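Local coordinates for carboxymuconolactone decarboxylase family protein (Thermotoga maritima, PDB 1VKE) that belongs to the carboxymuconolactone decarboxylase family and is possibly involved in the antioxidative response, perhaps as a peroxiredoxin-like oxidoreductase, at the interface of chains A and B and the interface of chains A and C. Residues are numbered along the deposited sequence; one frame, centred on the assembly and turned at random. Chains: chain A/B/C, carboxymuconolactone decarboxylase family protein.

Contact 1: the interface of chains A and B. Residues chain A 70, 105-106, 108-109; chain B 40, 44, 69, 71, 73-74.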
loop_
_atom_site.group_PDB
_atom_site.type_symbol
_atom_site.label_atom_id
_atom_site.label_comp_id
_atom_site.label_asym_id
_atom_site.label_seq_id
_atom_site.Cartn_x
_atom_site.Cartn_y
_atom_site.Cartn_z
ATOM N N ARG A 70 4.289 5.752 -4.121
ATOM C CA ARG A 70 5.102 5.025 -5.098
ATOM C C ARG A 70 4.350 4.799 -6.440
ATOM O O ARG A 70 4.317 3.678 -6.981
ATOM C CB ARG A 70 5.518 3.701 -4.494
ATOM C CG ARG A 70 6.507 3.863 -3.371
ATOM C CD ARG A 70 7.089 2.556 -2.959
ATOM N NE ARG A 70 6.161 1.833 -2.132
ATOM C CZ ARG A 70 5.988 0.475 -2.148
ATOM N NH1 ARG A 70 6.589 -0.324 -3.008
ATOM N NH2 ARG A 70 5.152 -0.054 -1.286
ATOM N N SER A 105 12.813 3.181 2.682
ATOM C CA SER A 105 13.733 2.841 1.628
ATOM C C SER A 105 13.081 2.263 0.397
ATOM O O SER A 105 13.679 2.316 -0.653
ATOM C CB SER A 105 14.875 1.953 2.131
ATOM O OG SER A 105 14.428 0.647 2.396
ATOM N N ILE A 106 11.879 1.685 0.512
ATOM C CA ILE A 106 11.102 1.273 -0.667
ATOM C C ILE A 106 10.832 2.386 -1.608
ATOM O O ILE A 106 10.450 2.151 -2.765
ATOM C CB ILE A 106 9.741 0.604 -0.267
ATOM C CG1 ILE A 106 8.886 1.592 0.607
ATOM C CG2 ILE A 106 9.948 -0.797 0.257
ATOM C CD1 ILE A 106 7.587 1.044 0.935
ATOM N N ILE A 108 13.147 4.472 -2.561
ATOM C CA ILE A 108 14.408 4.804 -3.268
ATOM C C ILE A 108 14.377 4.578 -4.796
ATOM O O ILE A 108 14.799 5.475 -5.529
ATOM C CB ILE A 108 15.670 4.173 -2.586
ATOM C CG1 ILE A 108 15.889 4.893 -1.249
ATOM C CG2 ILE A 108 16.913 4.249 -3.501
ATOM C CD1 ILE A 108 17.003 4.305 -0.433
ATOM N N PRO A 109 13.913 3.437 -5.291
ATOM C CA PRO A 109 13.806 3.210 -6.743
ATOM C C PRO A 109 12.996 4.311 -7.439
ATOM O O PRO A 109 13.302 4.728 -8.563
ATOM C CB PRO A 109 13.078 1.861 -6.836
ATOM C CG PRO A 109 13.485 1.168 -5.571
ATOM C CD PRO A 109 13.434 2.269 -4.533
ATOM N N PHE B 40 19.965 9.445 5.188
ATOM C CA PHE B 40 19.006 8.357 5.042
ATOM C C PHE B 40 19.663 7.147 4.383
ATOM O O PHE B 40 19.500 6.002 4.878
ATOM C CB PHE B 40 17.780 8.746 4.193
ATOM C CG PHE B 40 16.783 7.596 4.092
ATOM C CD1 PHE B 40 16.991 6.538 3.214
ATOM C CD2 PHE B 40 15.752 7.540 4.941
ATOM C CE1 PHE B 40 16.114 5.442 3.195
ATOM C CE2 PHE B 40 14.878 6.494 4.934
ATOM C CZ PHE B 40 15.035 5.430 4.068
ATOM N N ASP B 44 20.164 3.349 5.902
ATOM C CA ASP B 44 19.738 2.174 5.150
ATOM C C ASP B 44 20.858 1.124 5.071
ATOM O O ASP B 44 20.627 -0.073 5.245
ATOM C CB ASP B 44 19.321 2.613 3.760
ATOM C CG ASP B 44 18.652 1.526 2.944
ATOM O OD1 ASP B 44 17.905 0.702 3.491
ATOM O OD2 ASP B 44 18.820 1.455 1.723
ATOM N N LEU B 69 5.905 -5.376 0.728
ATOM C CA LEU B 69 5.726 -4.007 0.276
ATOM C C LEU B 69 5.826 -3.904 -1.238
ATOM O O LEU B 69 5.621 -2.804 -1.802
ATOM C CB LEU B 69 6.704 -3.079 0.940
ATOM C CG LEU B 69 6.423 -2.934 2.439
ATOM C CD1 LEU B 69 7.636 -2.285 3.089
ATOM C CD2 LEU B 69 5.185 -2.126 2.746
ATOM N N CYS B 71 8.213 -4.083 -3.639
ATOM C CA CYS B 71 9.264 -3.265 -4.295
ATOM C C CYS B 71 10.237 -4.192 -5.034
ATOM O O CYS B 71 11.114 -4.819 -4.402
ATOM C CB CYS B 71 10.033 -2.521 -3.226
ATOM S SG CYS B 71 11.453 -1.546 -3.857
ATOM N N ASP B 73 12.884 -3.690 -7.122
ATOM C CA ASP B 73 14.333 -3.398 -7.036
ATOM C C ASP B 73 14.892 -3.736 -5.643
ATOM O O ASP B 73 16.038 -4.153 -5.509
ATOM C CB ASP B 73 14.618 -1.918 -7.365
ATOM C CG ASP B 73 14.727 -1.648 -8.836
ATOM O OD1 ASP B 73 14.537 -2.568 -9.666
ATOM O OD2 ASP B 73 15.035 -0.507 -9.269
ATOM N N CYS B 74 14.084 -3.524 -4.606
ATOM C CA CYS B 74 14.473 -3.837 -3.227
ATOM C C CYS B 74 14.586 -5.377 -3.067
ATOM O O CYS B 74 15.507 -5.901 -2.460
ATOM C CB CYS B 74 13.435 -3.363 -2.226
ATOM S SG CYS B 74 13.055 -1.612 -2.364
#
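The guanidinium of A:Arg70 meets one backbone oxygen of chain B end-on, at its edge. Its NH2 lies 2.8 Å from B:Leu69 O, in the carbonyl plane and on a lone pair, whereas NH1, at 2.9 Å from the same B:Leu69 O, approaches from above that plane. Both bonds are bent (143° and 148° at H), as is usual when two N-H groups share one acceptor, and the oxygen stays close to the guanidinium plane. The A:Arg70 chain turns at chi3 (-78°) to present this end, and A:Ile106 CD1 covers one face toward its rim. An alanine here removes both donors to B:Leu69 O and would probably weaken the hold between the chains at this point and loosen the packing on A:Ile106.

Beside the fork, A:Ile106 CG2 sits 3.9 Å from B:Cys71 CB and also touches B:Leu69 CD1, A:Ile106 and B:Leu69 crossing at about a right angle. B:Cys71 and B:Cys74 are joined through their SG atoms as the disulfide of a CxxC motif. A:Pro109 CG rests 3.8 Å from B:Cys71 SG and 3.7 Å from B:Asp73 CB, while A:Ile106 CA lies 3.9 Å from B:Cys74 SG. Farther out, B:Phe40 brings its CZ to 3.5 Å from A:Ser105 N. The 3-10 helix 105-107 and the start of helix 108-126 thus pack against the probable redox centre of the neighbouring chain in the deposited assembly; if this contact exists in solution, it would help to shape and shield that disulfide.

Contact 2: the interface of chains A and B. Residues chain A 93, 97, 100, 111; chain B 33-34, 36-37, 40-41.
Helix 89-103 of chain A meets the N-terminal end of helix 35-46 of chain B, where a capping motif is joined to a carboxylate from the other chain of the deposited assembly. Within chain B, B:Thr34 and B:Thr37 cap reciprocally: B:Thr34 N donates to B:Thr37 OG1 at 2.9 Å (170° at H), and B:Thr37 N returns a longer bond to B:Thr34 OG1. A:Asp97 reaches over this pair with both oxygens. Its OD1 accepts from B:Thr37 OG1 at 2.6 Å, and its OD2 from B:Thr34 OG1 at 2.5 Å, each through the syn lone pair. A:Asp97 meets B:Thr34 tip to tip but crosses B:Thr37 at about a right angle; chi1 of -83° and chi2 of -14° turn the carboxylate toward the pair, and the bonds to the two threonines hold it there. Water 1 adds a third contact, 2.6 Å from A:Asp97 OD2 and 2.8 Å from B:Asn36 ND2. The helix start would be expected to stabilise the carboxylate's negative charge.

One turn along, A:Leu100, with CG anti to its backbone N, puts that CG over the centre of the B:Phe40 ring face, 3.9 Å from the ring centroid, a CH-pi contact. Its CD2 leans toward the ring's root, 3.8 Å from B:Phe40 CG. A:Phe93 offers a ring face to B:Gly33 CA near the rim. The polar clasp therefore lies between A:Phe93 and A:Leu100 along helix 89-103, with A:Leu111 of helix 108-126 behind, toward B:Phe41.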
loop_
_atom_site.group_PDB
_atom_site.type_symbol
_atom_site.label_atom_id
_atom_site.label_comp_id
_atom_site.label_asym_id
_atom_site.label_seq_id
_atom_site.Cartn_x
_atom_site.Cartn_y
_atom_site.Cartn_z
ATOM N N PHE A 93 13.905 18.757 -4.067
ATOM C CA PHE A 93 14.612 17.768 -3.275
ATOM C C PHE A 93 14.196 17.816 -1.816
ATOM O O PHE A 93 14.117 16.772 -1.174
ATOM C CB PHE A 93 16.148 17.972 -3.339
ATOM C CG PHE A 93 16.757 17.814 -4.681
ATOM C CD1 PHE A 93 16.277 16.909 -5.620
ATOM C CD2 PHE A 93 17.857 18.590 -5.006
ATOM C CE1 PHE A 93 16.872 16.800 -6.887
ATOM C CE2 PHE A 93 18.453 18.482 -6.252
ATOM C CZ PHE A 93 17.952 17.564 -7.184
ATOM N N ASP A 97 12.740 14.528 0.061
ATOM C CA ASP A 97 13.311 14.047 1.336
ATOM C C ASP A 97 12.272 13.724 2.364
ATOM O O ASP A 97 12.434 12.764 3.142
ATOM C CB ASP A 97 14.252 15.097 1.937
ATOM C CG ASP A 97 15.642 15.076 1.380
ATOM O OD1 ASP A 97 16.053 14.109 0.698
ATOM O OD2 ASP A 97 16.405 16.028 1.627
ATOM N N LEU A 100 10.845 10.458 1.274
ATOM C CA LEU A 100 11.783 9.375 1.468
ATOM C C LEU A 100 11.743 8.944 2.939
ATOM O O LEU A 100 11.683 7.757 3.276
ATOM C CB LEU A 100 13.188 9.821 1.064
ATOM C CG LEU A 100 14.325 8.849 1.378
ATOM C CD1 LEU A 100 14.130 7.541 0.629
ATOM C CD2 LEU A 100 15.654 9.472 0.998
ATOM N N LEU A 111 12.610 7.443 -6.255
ATOM C CA LEU A 111 13.392 8.693 -6.127
ATOM C C LEU A 111 14.427 8.738 -7.216
ATOM O O LEU A 111 14.664 9.792 -7.857
ATOM C CB LEU A 111 13.992 8.727 -4.710
ATOM C CG LEU A 111 14.928 9.850 -4.325
ATOM C CD1 LEU A 111 14.145 11.129 -4.221
ATOM C CD2 LEU A 111 15.559 9.477 -2.980
ATOM N N GLY B 33 21.165 15.282 -4.244
ATOM C CA GLY B 33 20.198 15.501 -3.098
ATOM C C GLY B 33 20.770 16.413 -2.017
ATOM O O GLY B 33 21.519 17.366 -2.335
ATOM N N THR B 34 20.405 16.146 -0.757
ATOM C CA THR B 34 20.800 16.958 0.382
ATOM C C THR B 34 21.558 16.138 1.413
ATOM O O THR B 34 21.681 14.909 1.304
ATOM C CB THR B 34 19.537 17.552 1.106
ATOM O OG1 THR B 34 18.856 16.516 1.859
ATOM C CG2 THR B 34 18.478 18.102 0.132
ATOM N N ASN B 36 20.351 15.450 4.266
ATOM C CA ASN B 36 19.338 14.548 4.776
ATOM C C ASN B 36 19.183 13.287 3.891
ATOM O O ASN B 36 19.040 12.205 4.401
ATOM C CB ASN B 36 17.986 15.259 4.899
ATOM C CG ASN B 36 17.994 16.339 5.964
ATOM O OD1 ASN B 36 18.678 16.193 6.997
ATOM N ND2 ASN B 36 17.236 17.433 5.728
ATOM N N THR B 37 19.263 13.448 2.572
ATOM C CA THR B 37 19.210 12.291 1.678
ATOM C C THR B 37 20.384 11.359 1.980
ATOM O O THR B 37 20.218 10.149 2.105
ATOM C CB THR B 37 19.302 12.719 0.218
ATOM O OG1 THR B 37 18.596 13.954 0.012
ATOM C CG2 THR B 37 18.621 11.719 -0.650
ATOM N N PHE B 40 19.965 9.445 5.188
ATOM C CA PHE B 40 19.006 8.357 5.042
ATOM C C PHE B 40 19.663 7.147 4.383
ATOM O O PHE B 40 19.500 6.002 4.878
ATOM C CB PHE B 40 17.780 8.746 4.193
ATOM C CG PHE B 40 16.783 7.596 4.092
ATOM C CD1 PHE B 40 16.991 6.538 3.214
ATOM C CD2 PHE B 40 15.752 7.540 4.941
ATOM C CE1 PHE B 40 16.114 5.442 3.195
ATOM C CE2 PHE B 40 14.878 6.494 4.934
ATOM C CZ PHE B 40 15.035 5.430 4.068
ATOM N N PHE B 41 20.417 7.368 3.304
ATOM C CA PHE B 41 21.105 6.262 2.668
ATOM C C PHE B 41 22.128 5.609 3.597
ATOM O O PHE B 41 22.342 4.378 3.553
ATOM C CB PHE B 41 21.778 6.726 1.373
ATOM C CG PHE B 41 20.863 6.775 0.184
ATOM C CD1 PHE B 41 19.782 7.636 0.133
ATOM C CD2 PHE B 41 21.104 5.969 -0.920
ATOM C CE1 PHE B 41 18.938 7.675 -0.981
ATOM C CE2 PHE B 41 20.272 6.029 -2.042
ATOM C CZ PHE B 41 19.203 6.897 -2.072
HETATM O O HOH W 1 15.832 17.962 3.319
#

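Contact 3: the interface of chains A and C. Residues chain A 48, 61-62, 64-65, 68-69; chain C 64-65, 68-69, 98, 102.
Helix 55-68 of this carboxymuconolactone decarboxylase family protein packs against its symmetry mate across a two-fold interface, with helix 89-103 of chain C alongside.

The aliphatic contacts are branch to branch. A:Val68 and C:Val68 cross obliquely, CG2 to CG2 at 3.9 Å; chi1 of -61° and -60° sets CG1 anti to the carbonyl carbon and so leaves CG2 in the crowded position between backbone N and carbonyl carbon. The two Leu69 side chains slide past each other in opposite directions, with A:Leu69 CD2 3.9 Å from C:Leu69 CD2. The other branch, A:Leu69 CD1, meets C:Val102 CG1 at 3.7 Å and also touches C:Val68 CG2. A:Ala65 CB lies 3.8 Å from C:Val102 CG1, and 4.0 Å from C:Val64 CG1. C:Val102 holds CG1 anti to its backbone N (chi1 177°), so its CG2 branch faces the tyrosine.

The aromatic contact comes from A:Tyr48, whose ring crosses C:Ile98 obliquely, CE1 to CG2 at 3.9 Å. Its phenol OH rests against methyl groups, 3.2 Å from C:Val102 CG2. A leucine here, without the hydroxyl and ring edge, would probably pack less closely on C:Val102 and C:Ile98.

Polar contact across this patch is absent: nitrogen and oxygen atoms of the two sides do not come within bonding distance.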
loop_
_atom_site.group_PDB
_atom_site.type_symbol
_atom_site.label_atom_id
_atom_site.label_comp_id
_atom_site.label_asym_id
_atom_site.label_seq_id
_atom_site.Cartn_x
_atom_site.Cartn_y
_atom_site.Cartn_z
ATOM N N TYR A 48 -5.869 21.013 -7.594
ATOM C CA TYR A 48 -4.562 21.659 -7.785
ATOM C C TYR A 48 -4.636 23.102 -8.339
ATOM O O TYR A 48 -3.609 23.746 -8.538
ATOM C CB TYR A 48 -3.654 20.798 -8.685
ATOM C CG TYR A 48 -3.364 19.446 -8.077
ATOM C CD1 TYR A 48 -2.359 19.288 -7.139
ATOM C CD2 TYR A 48 -4.115 18.327 -8.425
ATOM C CE1 TYR A 48 -2.115 18.059 -6.568
ATOM C CE2 TYR A 48 -3.866 17.082 -7.864
ATOM C CZ TYR A 48 -2.861 16.956 -6.933
ATOM O OH TYR A 48 -2.575 15.744 -6.352
ATOM N N MET A 61 2.892 19.359 -3.091
ATOM C CA MET A 61 2.125 18.421 -2.256
ATOM C C MET A 61 1.719 17.175 -3.010
ATOM O O MET A 61 1.800 16.051 -2.485
ATOM C CB MET A 61 0.913 19.089 -1.612
ATOM C CG MET A 61 1.348 20.072 -0.581
ATOM S SD MET A 61 -0.055 21.034 -0.149
ATOM C CE MET A 61 0.739 22.017 1.121
ATOM N N GLY A 62 1.300 17.357 -4.269
ATOM C CA GLY A 62 1.018 16.239 -5.118
ATOM C C GLY A 62 2.229 15.346 -5.337
ATOM O O GLY A 62 2.118 14.092 -5.348
ATOM N N VAL A 64 4.782 14.987 -3.281
ATOM C CA VAL A 64 5.032 14.251 -2.016
ATOM C C VAL A 64 4.073 13.056 -1.894
ATOM O O VAL A 64 4.494 11.943 -1.578
ATOM C CB VAL A 64 4.938 15.184 -0.731
ATOM C CG1 VAL A 64 4.938 14.359 0.567
ATOM C CG2 VAL A 64 6.070 16.144 -0.765
ATOM N N ALA A 65 2.776 13.279 -2.085
ATOM C CA ALA A 65 1.818 12.174 -1.950
ATOM C C ALA A 65 2.107 11.062 -2.962
ATOM O O ALA A 65 2.022 9.892 -2.639
ATOM C CB ALA A 65 0.449 12.709 -2.208
ATOM N N VAL A 68 5.375 9.055 -1.764
ATOM C CA VAL A 68 5.186 8.140 -0.624
ATOM C C VAL A 68 4.316 6.949 -1.025
ATOM O O VAL A 68 4.474 5.849 -0.509
ATOM C CB VAL A 68 4.654 8.776 0.682
ATOM C CG1 VAL A 68 5.554 9.785 1.202
ATOM C CG2 VAL A 68 3.251 9.268 0.526
ATOM N N LEU A 69 3.396 7.162 -1.973
ATOM C CA LEU A 69 2.521 6.105 -2.503
ATOM C C LEU A 69 3.094 5.355 -3.704
ATOM O O LEU A 69 2.479 4.363 -4.167
ATOM C CB LEU A 69 1.144 6.641 -2.824
ATOM C CG LEU A 69 0.325 7.149 -1.624
ATOM C CD1 LEU A 69 -0.824 7.939 -2.197
ATOM C CD2 LEU A 69 -0.157 6.072 -0.769
ATOM N N VAL C 64 -0.105 15.997 4.535
ATOM C CA VAL C 64 -0.585 15.329 3.321
ATOM C C VAL C 64 -0.110 13.855 3.318
ATOM O O VAL C 64 -0.871 12.918 3.070
ATOM C CB VAL C 64 -0.108 16.065 2.035
ATOM C CG1 VAL C 64 -0.357 15.198 0.793
ATOM C CG2 VAL C 64 -0.799 17.387 1.882
ATOM N N ALA C 65 1.171 13.655 3.597
ATOM C CA ALA C 65 1.741 12.303 3.572
ATOM C C ALA C 65 1.100 11.420 4.649
ATOM O O ALA C 65 0.744 10.256 4.403
ATOM C CB ALA C 65 3.275 12.349 3.726
ATOM N N VAL C 68 -2.647 10.535 3.421
ATOM C CA VAL C 68 -2.757 9.495 2.370
ATOM C C VAL C 68 -2.308 8.108 2.853
ATOM O O VAL C 68 -2.765 7.097 2.367
ATOM C CB VAL C 68 -2.001 9.842 1.000
ATOM C CG1 VAL C 68 -2.539 11.103 0.366
ATOM C CG2 VAL C 68 -0.511 9.885 1.127
ATOM N N LEU C 69 -1.373 8.080 3.816
ATOM C CA LEU C 69 -0.886 6.850 4.446
ATOM C C LEU C 69 -1.715 6.437 5.662
ATOM O O LEU C 69 -1.465 5.374 6.216
ATOM C CB LEU C 69 0.590 6.961 4.804
ATOM C CG LEU C 69 1.559 7.074 3.625
ATOM C CD1 LEU C 69 2.955 7.401 4.112
ATOM C CD2 LEU C 69 1.555 5.861 2.728
ATOM N N ILE C 98 -6.174 17.501 -1.382
ATOM C CA ILE C 98 -5.180 16.835 -2.261
ATOM C C ILE C 98 -4.977 15.427 -1.751
ATOM O O ILE C 98 -4.994 14.449 -2.509
ATOM C CB ILE C 98 -3.844 17.644 -2.334
ATOM C CG1 ILE C 98 -4.053 18.925 -3.131
ATOM C CG2 ILE C 98 -2.698 16.751 -2.894
ATOM C CD1 ILE C 98 -2.907 19.947 -2.949
ATOM N N VAL C 102 -5.829 12.048 -4.017
ATOM C CA VAL C 102 -4.732 11.132 -4.267
ATOM C C VAL C 102 -4.957 9.783 -3.549
ATOM O O VAL C 102 -4.755 8.702 -4.118
ATOM C CB VAL C 102 -3.350 11.783 -3.870
ATOM C CG1 VAL C 102 -2.224 10.799 -4.064
ATOM C CG2 VAL C 102 -3.070 13.016 -4.718
#

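Contact 4: the interface of chains A and C. Residues chain A 60, 64, 91, 94-95, 98; chain C 47, 51-53, 58, 61.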
loop_
_atom_site.group_PDB
_atom_site.type_symbol
_atom_site.label_atom_id
_atom_site.label_comp_id
_atom_site.label_asym_id
_atom_site.label_seq_id
_atom_site.Cartn_x
_atom_site.Cartn_y
_atom_site.Cartn_z
ATOM N N LEU A 60 3.752 20.618 -5.424
ATOM C CA LEU A 60 4.721 19.965 -4.556
ATOM C C LEU A 60 4.070 18.994 -3.586
ATOM O O LEU A 60 4.646 17.933 -3.281
ATOM C CB LEU A 60 5.541 20.991 -3.780
ATOM C CG LEU A 60 6.568 21.800 -4.561
ATOM C CD1 LEU A 60 6.964 23.084 -3.834
ATOM C CD2 LEU A 60 7.844 20.988 -4.929
ATOM N N VAL A 64 4.782 14.987 -3.281
ATOM C CA VAL A 64 5.032 14.251 -2.016
ATOM C C VAL A 64 4.073 13.056 -1.894
ATOM O O VAL A 64 4.494 11.943 -1.578
ATOM C CB VAL A 64 4.938 15.184 -0.731
ATOM C CG1 VAL A 64 4.938 14.359 0.567
ATOM C CG2 VAL A 64 6.070 16.144 -0.765
ATOM N N GLU A 91 14.067 23.066 -3.924
ATOM C CA GLU A 91 12.705 22.905 -3.360
ATOM C C GLU A 91 12.168 21.483 -3.577
ATOM O O GLU A 91 11.574 20.848 -2.675
ATOM C CB GLU A 91 11.718 23.913 -3.964
ATOM C CG GLU A 91 11.926 25.350 -3.487
ATOM C CD GLU A 91 11.082 26.368 -4.241
ATOM O OE1 GLU A 91 11.020 26.339 -5.485
ATOM O OE2 GLU A 91 10.467 27.216 -3.568
ATOM N N GLU A 94 13.928 19.001 -1.273
ATOM C CA GLU A 94 13.423 19.090 0.117
ATOM C C GLU A 94 12.090 18.368 0.279
ATOM O O GLU A 94 11.828 17.742 1.312
ATOM C CB GLU A 94 13.352 20.556 0.581
ATOM C CG GLU A 94 14.713 21.205 0.765
ATOM C CD GLU A 94 14.631 22.649 1.229
ATOM O OE1 GLU A 94 13.640 23.049 1.846
ATOM O OE2 GLU A 94 15.586 23.402 1.016
ATOM N N ALA A 95 11.230 18.463 -0.744
ATOM C CA ALA A 95 9.954 17.769 -0.715
ATOM C C ALA A 95 10.207 16.256 -0.831
ATOM O O ALA A 95 9.599 15.443 -0.103
ATOM C CB ALA A 95 9.032 18.235 -1.848
ATOM N N ILE A 98 11.224 14.558 2.439
ATOM C CA ILE A 98 10.107 14.233 3.332
ATOM C C ILE A 98 9.497 12.920 2.896
ATOM O O ILE A 98 9.198 12.025 3.746
ATOM C CB ILE A 98 9.086 15.392 3.367
ATOM C CG1 ILE A 98 9.724 16.592 4.052
ATOM C CG2 ILE A 98 7.771 14.974 4.013
ATOM C CD1 ILE A 98 8.935 17.898 3.940
ATOM N N VAL C 47 14.061 16.581 8.594
ATOM C CA VAL C 47 13.573 16.817 7.212
ATOM C C VAL C 47 12.429 17.862 7.202
ATOM O O VAL C 47 12.059 18.334 6.164
ATOM C CB VAL C 47 13.107 15.545 6.472
ATOM C CG1 VAL C 47 14.289 14.630 6.186
ATOM C CG2 VAL C 47 11.894 14.830 7.220
ATOM N N GLY C 51 14.144 25.162 4.909
ATOM C CA GLY C 51 15.258 25.358 3.983
ATOM C C GLY C 51 14.727 26.333 2.966
ATOM O O GLY C 51 14.167 27.390 3.327
ATOM N N LYS C 52 14.856 25.987 1.692
ATOM C CA LYS C 52 14.182 26.753 0.652
ATOM C C LYS C 52 12.674 26.689 0.746
ATOM O O LYS C 52 12.007 27.675 0.383
ATOM C CB LYS C 52 14.638 26.294 -0.724
ATOM C CG LYS C 52 16.096 26.556 -0.971
ATOM C CD LYS C 52 16.425 28.066 -0.927
ATOM C CE LYS C 52 17.842 28.353 -1.388
ATOM N NZ LYS C 52 18.820 27.702 -0.481
ATOM N N LEU C 53 12.142 25.587 1.292
ATOM C CA LEU C 53 10.743 25.511 1.656
ATOM C C LEU C 53 10.591 25.914 3.100
ATOM O O LEU C 53 11.375 25.501 3.953
ATOM C CB LEU C 53 10.207 24.100 1.516
ATOM C CG LEU C 53 10.207 23.502 0.112
ATOM C CD1 LEU C 53 9.672 22.071 0.210
ATOM C CD2 LEU C 53 9.372 24.351 -0.858
ATOM N N LYS C 58 6.450 22.662 4.773
ATOM C CA LYS C 58 6.903 21.295 5.111
ATOM C C LYS C 58 5.962 20.575 6.052
ATOM O O LYS C 58 5.727 19.368 5.921
ATOM C CB LYS C 58 8.323 21.301 5.703
ATOM C CG LYS C 58 9.391 21.760 4.720
ATOM C CD LYS C 58 10.803 21.441 5.182
ATOM C CE LYS C 58 11.820 21.915 4.182
ATOM N NZ LYS C 58 13.197 21.421 4.498
ATOM N N MET C 61 3.128 19.434 4.094
ATOM C CA MET C 61 3.505 18.210 3.356
ATOM C C MET C 61 3.472 16.996 4.260
ATOM O O MET C 61 3.023 15.911 3.866
ATOM C CB MET C 61 4.881 18.369 2.754
ATOM C CG MET C 61 4.892 19.362 1.691
ATOM S SD MET C 61 6.553 19.737 1.135
ATOM C CE MET C 61 6.209 20.463 -0.444
HETATM O O HOH W 2 13.072 18.645 3.610
HETATM O O HOH W 3 9.839 28.255 -1.088
#
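Backbone N-H groups of C:Lys52 and C:Leu53, at consecutive loop positions, the first with helix-like torsions and the second extended, converge on the carboxylate of A:Glu94 from helix 89-103. C:Lys52 N donates to A:Glu94 OE2 at 2.8 Å, onto the oxygen's syn lone pair. C:Leu53 N gives a straight bond of 3.0 Å to A:Glu94 OE1 (171° at H), yet arrives from above the carboxylate plane. The glutamate chain is extended beyond CG, which carries its tip out to the loop. An extended C:Lys58 crosses it obliquely and places NZ 3.1 Å from A:Glu94 OE1, a salt bridge whose hydrogen bond is weak; its charge would probably favour the ionised carboxylate. Water 2 links C:Lys58 NZ to the carbonyl oxygens of A:Glu94 and C:Val47, and water 3 joins A:Glu91 OE2 to C:Lys52 O.

Around this polar cluster the packing is aliphatic. C:Leu53 straddles A:Glu91, with CD2 3.8 Å from A:Glu91 CG and CD1 toward that residue's backbone oxygen. C:Met61, extended beyond CG, passes its SD by A:Val64 CG2 and pushes CE tightly onto A:Leu60 CB, at 3.4 Å; the same CE lies 3.9 Å from A:Ala95 CB. A:Ile98 CD1 lies along the aliphatic stem of C:Lys58, 3.9 Å from its CB. The patch ties the loop before helix 55-68 to the partner's helix 89-103, and its two-fold twin would do so again, holding the pair of subunits in register.

Contacts 3 and 4 belong to the two-fold A-C interface, their C-alpha centres about 13 Å apart, and share A:Val64 on helix 55-68. Contacts 1 and 2 lie about 12 Å apart on the A-B interface and share B:Phe40 on helix 35-46. Helix 89-103 bridges the two interfaces: chain A uses it in both contact 2 and contact 4, only about 11 Å apart. Contacts 1 and 4, about 19 Å apart, are the most distant pair. With six copies in the deposited assembly, such double use suggests how two-fold pairs could be joined into a hexamer.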